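Local coordinates for protein peroxiredoxin 6 (Arenicola marina, PDB 2V2G) that probably reduces hydrogen peroxide and organic hydroperoxides to water and alcohols as a thiol-specific peroxidase of the Prx6 subfamily, at residues K65-H77 and Y96-V108. The protein carries 1 engineered substitution. Residues are numbered along the deposited sequence; the frame is centred on the assembly and turned at random.
Sequences KLIALSCDNVADH and YPIIADETRELAV
Ala68 and Ile98 pair where two parallel strands of the thioredoxin-fold sheet meet, 65-70 and 98-100, joined by a beta-alpha-beta crossover through helix 74-88. Four backbone hydrogen bonds stitch them, from Ala68 N to Pro97 O (3.0 Å) on to Asp101 N to Ser70 O. The tight part is apolar and buried. On one face of the sheet the Ile67 and Ile99 side chains cross at about a right angle, CD1 to CD1 at 3.6 Å, and Leu69 CD1 bridges Ile99 CG2 and Leu106 CD1. On the other, Ile98 CG2, anti to its own backbone nitrogen, is carried over the centre of the His77 ring, a CH-pi contact 3.5 Å from the centroid. In the ring plane His77 NE2 donates to Ser70 OG (3.1 Å), which helps fix the ring's rotation; the Ser70 side chain lies about 7 Å from that of Ser45, the engineered replacement of the predicted peroxidatic cysteine. An alanine in place of His77 would probably open a gap over Ile98 CG2 and leave Ser70 OG less firmly placed. Toward solvent the contact loosens: exposed Glu102 lays its carboxylate against Asn73 CB, and a water links Glu102 OE2 to Val74 N. Buried Cys71, by contrast, is capped by one guanidinium face of Arg104, whose NE bonds Pro124 O, with CB 3.5 Å from CZ.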
# COMPACT_ATOMS: atom_id res chain seq x y z
N LYS A 65 5.57 7.52 15.71
CA LYS A 65 6.09 6.38 16.51
C LYS A 65 6.09 5.12 15.68
O LYS A 65 5.06 4.75 15.13
CB LYS A 65 5.24 6.13 17.76
CG LYS A 65 5.35 7.25 18.75
CD LYS A 65 4.67 6.93 20.10
CE LYS A 65 4.58 8.12 21.03
NZ LYS A 65 3.99 7.69 22.32
N LEU A 66 7.20 4.40 15.70
CA LEU A 66 7.29 3.13 15.03
C LEU A 66 7.21 1.89 15.92
O LEU A 66 7.74 1.90 17.04
CB LEU A 66 8.66 3.07 14.34
CG LEU A 66 8.94 4.01 13.17
CD1 LEU A 66 10.49 4.30 13.04
CD2 LEU A 66 8.32 3.42 11.92
N ILE A 67 6.61 0.83 15.40
CA ILE A 67 6.53 -0.46 16.10
C ILE A 67 6.42 -1.63 15.13
O ILE A 67 5.64 -1.57 14.23
CB ILE A 67 5.44 -0.50 17.24
CG1 ILE A 67 5.53 -1.77 18.05
CG2 ILE A 67 4.04 -0.32 16.72
CD1 ILE A 67 4.94 -1.60 19.53
N ALA A 68 7.34 -2.60 15.31
CA ALA A 68 7.39 -3.81 14.47
C ALA A 68 6.67 -4.98 15.14
O ALA A 68 6.35 -4.93 16.31
CB ALA A 68 8.82 -4.13 14.15
N LEU A 69 6.43 -6.05 14.37
CA LEU A 69 5.64 -7.21 14.77
C LEU A 69 5.95 -8.41 13.93
O LEU A 69 5.98 -8.32 12.70
CB LEU A 69 4.18 -6.93 14.66
CG LEU A 69 3.26 -8.03 15.17
CD1 LEU A 69 2.02 -7.37 15.77
CD2 LEU A 69 2.93 -9.09 14.08
N SER A 70 6.25 -9.51 14.57
CA SER A 70 6.12 -10.82 13.95
C SER A 70 5.59 -11.85 14.98
O SER A 70 5.42 -11.56 16.17
CB SER A 70 7.46 -11.29 13.37
OG SER A 70 8.33 -11.90 14.37
N CYS A 71 5.36 -13.06 14.53
CA CYS A 71 4.83 -14.09 15.45
C CYS A 71 5.95 -14.79 16.26
O CYS A 71 5.70 -15.69 17.02
CB CYS A 71 3.92 -15.12 14.79
SG CYS A 71 2.52 -14.37 13.88
N ASP A 72 7.18 -14.34 16.09
CA ASP A 72 8.28 -14.92 16.87
C ASP A 72 8.29 -14.42 18.33
O ASP A 72 7.60 -13.47 18.67
CB ASP A 72 9.61 -14.55 16.21
CG ASP A 72 9.75 -15.18 14.83
OD1 ASP A 72 9.94 -16.42 14.76
OD2 ASP A 72 9.61 -14.42 13.83
N ASN A 73 9.10 -15.06 19.16
CA ASN A 73 9.19 -14.70 20.55
C ASN A 73 10.15 -13.54 20.82
O ASN A 73 10.98 -13.17 19.97
CB ASN A 73 9.46 -15.94 21.46
CG ASN A 73 10.85 -16.55 21.26
OD1 ASN A 73 11.82 -15.85 20.98
ND2 ASN A 73 10.95 -17.85 21.43
N VAL A 74 10.06 -12.96 22.00
CA VAL A 74 10.85 -11.77 22.34
C VAL A 74 12.38 -12.06 22.36
O VAL A 74 13.19 -11.22 21.93
CB VAL A 74 10.38 -11.17 23.70
CG1 VAL A 74 11.32 -10.00 24.15
CG2 VAL A 74 8.94 -10.72 23.60
N ALA A 75 12.78 -13.23 22.86
CA ALA A 75 14.21 -13.62 22.87
C ALA A 75 14.82 -13.65 21.47
O ALA A 75 15.90 -13.09 21.23
CB ALA A 75 14.35 -14.98 23.59
N ASP A 76 14.09 -14.22 20.51
CA ASP A 76 14.50 -14.18 19.11
C ASP A 76 14.55 -12.75 18.52
O ASP A 76 15.47 -12.37 17.78
CB ASP A 76 13.53 -15.03 18.28
CG ASP A 76 13.87 -16.50 18.33
OD1 ASP A 76 14.82 -16.87 19.02
OD2 ASP A 76 13.14 -17.29 17.69
N HIS A 77 13.58 -11.92 18.88
CA HIS A 77 13.62 -10.52 18.47
C HIS A 77 14.87 -9.83 18.98
O HIS A 77 15.53 -9.12 18.24
CB HIS A 77 12.42 -9.76 19.00
CG HIS A 77 11.12 -10.16 18.38
ND1 HIS A 77 9.90 -9.87 18.95
CD2 HIS A 77 10.85 -10.78 17.20
CE1 HIS A 77 8.94 -10.28 18.13
NE2 HIS A 77 9.48 -10.86 17.09
N TYR A 96 13.07 1.24 17.85
CA TYR A 96 11.64 0.89 17.97
C TYR A 96 11.44 -0.51 18.61
O TYR A 96 12.30 -1.39 18.48
CB TYR A 96 10.91 0.92 16.60
CG TYR A 96 11.61 0.11 15.52
CD1 TYR A 96 11.49 -1.26 15.47
CD2 TYR A 96 12.46 0.73 14.62
CE1 TYR A 96 12.20 -2.02 14.51
CE2 TYR A 96 13.16 -0.03 13.63
CZ TYR A 96 13.04 -1.38 13.62
OH TYR A 96 13.72 -2.13 12.69
N PRO A 97 10.28 -0.71 19.28
CA PRO A 97 10.00 -2.06 19.84
C PRO A 97 9.57 -3.07 18.76
O PRO A 97 9.11 -2.65 17.67
CB PRO A 97 8.82 -1.83 20.79
CG PRO A 97 8.54 -0.32 20.79
CD PRO A 97 9.18 0.24 19.56
N ILE A 98 9.68 -4.36 19.08
CA ILE A 98 9.14 -5.44 18.21
C ILE A 98 8.18 -6.27 19.05
O ILE A 98 8.58 -6.77 20.12
CB ILE A 98 10.23 -6.35 17.64
CG1 ILE A 98 11.43 -5.54 17.10
CG2 ILE A 98 9.64 -7.23 16.50
CD1 ILE A 98 12.57 -6.42 16.44
N ILE A 99 6.94 -6.37 18.63
CA ILE A 99 5.88 -7.13 19.29
C ILE A 99 6.02 -8.61 18.96
O ILE A 99 6.34 -8.96 17.79
CB ILE A 99 4.53 -6.64 18.80
CG1 ILE A 99 4.29 -5.21 19.26
CG2 ILE A 99 3.37 -7.63 19.27
CD1 ILE A 99 3.09 -4.55 18.50
N ALA A 100 5.77 -9.47 19.96
CA ALA A 100 5.80 -10.94 19.80
C ALA A 100 4.38 -11.48 19.75
O ALA A 100 3.80 -11.63 20.80
CB ALA A 100 6.54 -11.60 20.96
N ASP A 101 3.87 -11.83 18.57
CA ASP A 101 2.47 -12.29 18.41
C ASP A 101 2.40 -13.82 18.30
O ASP A 101 1.90 -14.44 17.32
CB ASP A 101 1.88 -11.63 17.16
CG ASP A 101 0.41 -11.95 16.96
OD1 ASP A 101 -0.38 -11.99 17.98
OD2 ASP A 101 0.02 -12.15 15.78
N GLU A 102 2.89 -14.50 19.34
CA GLU A 102 3.06 -15.95 19.24
C GLU A 102 1.76 -16.72 19.14
O GLU A 102 1.74 -17.84 18.63
CB GLU A 102 3.89 -16.44 20.42
CG GLU A 102 5.28 -15.79 20.56
CD GLU A 102 5.96 -16.24 21.82
OE1 GLU A 102 6.25 -17.47 21.94
OE2 GLU A 102 6.14 -15.39 22.72
N THR A 103 0.67 -16.17 19.68
CA THR A 103 -0.63 -16.83 19.60
C THR A 103 -1.35 -16.54 18.25
O THR A 103 -2.41 -17.14 18.00
CB THR A 103 -1.58 -16.40 20.68
OG1 THR A 103 -1.90 -15.02 20.55
CG2 THR A 103 -1.02 -16.77 22.08
N ARG A 104 -0.76 -15.73 17.41
CA ARG A 104 -1.40 -15.27 16.15
C ARG A 104 -2.70 -14.47 16.30
O ARG A 104 -3.33 -14.13 15.29
CB ARG A 104 -1.61 -16.43 15.16
CG ARG A 104 -0.35 -16.88 14.47
CD ARG A 104 0.68 -17.52 15.34
NE ARG A 104 1.81 -18.01 14.51
CZ ARG A 104 2.95 -18.49 14.97
NH1 ARG A 104 3.17 -18.62 16.27
NH2 ARG A 104 3.89 -18.85 14.09
N GLU A 105 -3.01 -14.05 17.53
CA GLU A 105 -4.20 -13.23 17.75
C GLU A 105 -4.24 -11.99 16.86
O GLU A 105 -5.25 -11.68 16.28
CB GLU A 105 -4.29 -12.80 19.21
CG GLU A 105 -5.41 -11.78 19.51
CD GLU A 105 -5.85 -11.76 20.98
OE1 GLU A 105 -4.99 -11.96 21.89
OE2 GLU A 105 -7.06 -11.54 21.23
N LEU A 106 -3.14 -11.25 16.79
CA LEU A 106 -3.10 -10.02 16.02
C LEU A 106 -3.00 -10.31 14.52
O LEU A 106 -3.60 -9.61 13.71
CB LEU A 106 -1.96 -9.12 16.47
CG LEU A 106 -2.19 -8.41 17.80
CD1 LEU A 106 -0.91 -7.54 18.13
CD2 LEU A 106 -3.44 -7.51 17.69
N ALA A 107 -2.27 -11.37 14.18
CA ALA A 107 -2.14 -11.73 12.74
C ALA A 107 -3.54 -11.93 12.18
O ALA A 107 -3.86 -11.45 11.09
CB ALA A 107 -1.32 -13.03 12.59
N VAL A 108 -4.38 -12.64 12.90
CA VAL A 108 -5.74 -12.89 12.48
C VAL A 108 -6.61 -11.63 12.59
O VAL A 108 -7.29 -11.26 11.64
CB VAL A 108 -6.34 -14.05 13.26
CG1 VAL A 108 -7.86 -14.18 13.00
CG2 VAL A 108 -5.56 -15.35 12.91
O HOH W 1 6.20 -18.22 17.65
O HOH W 2 8.20 -14.09 23.92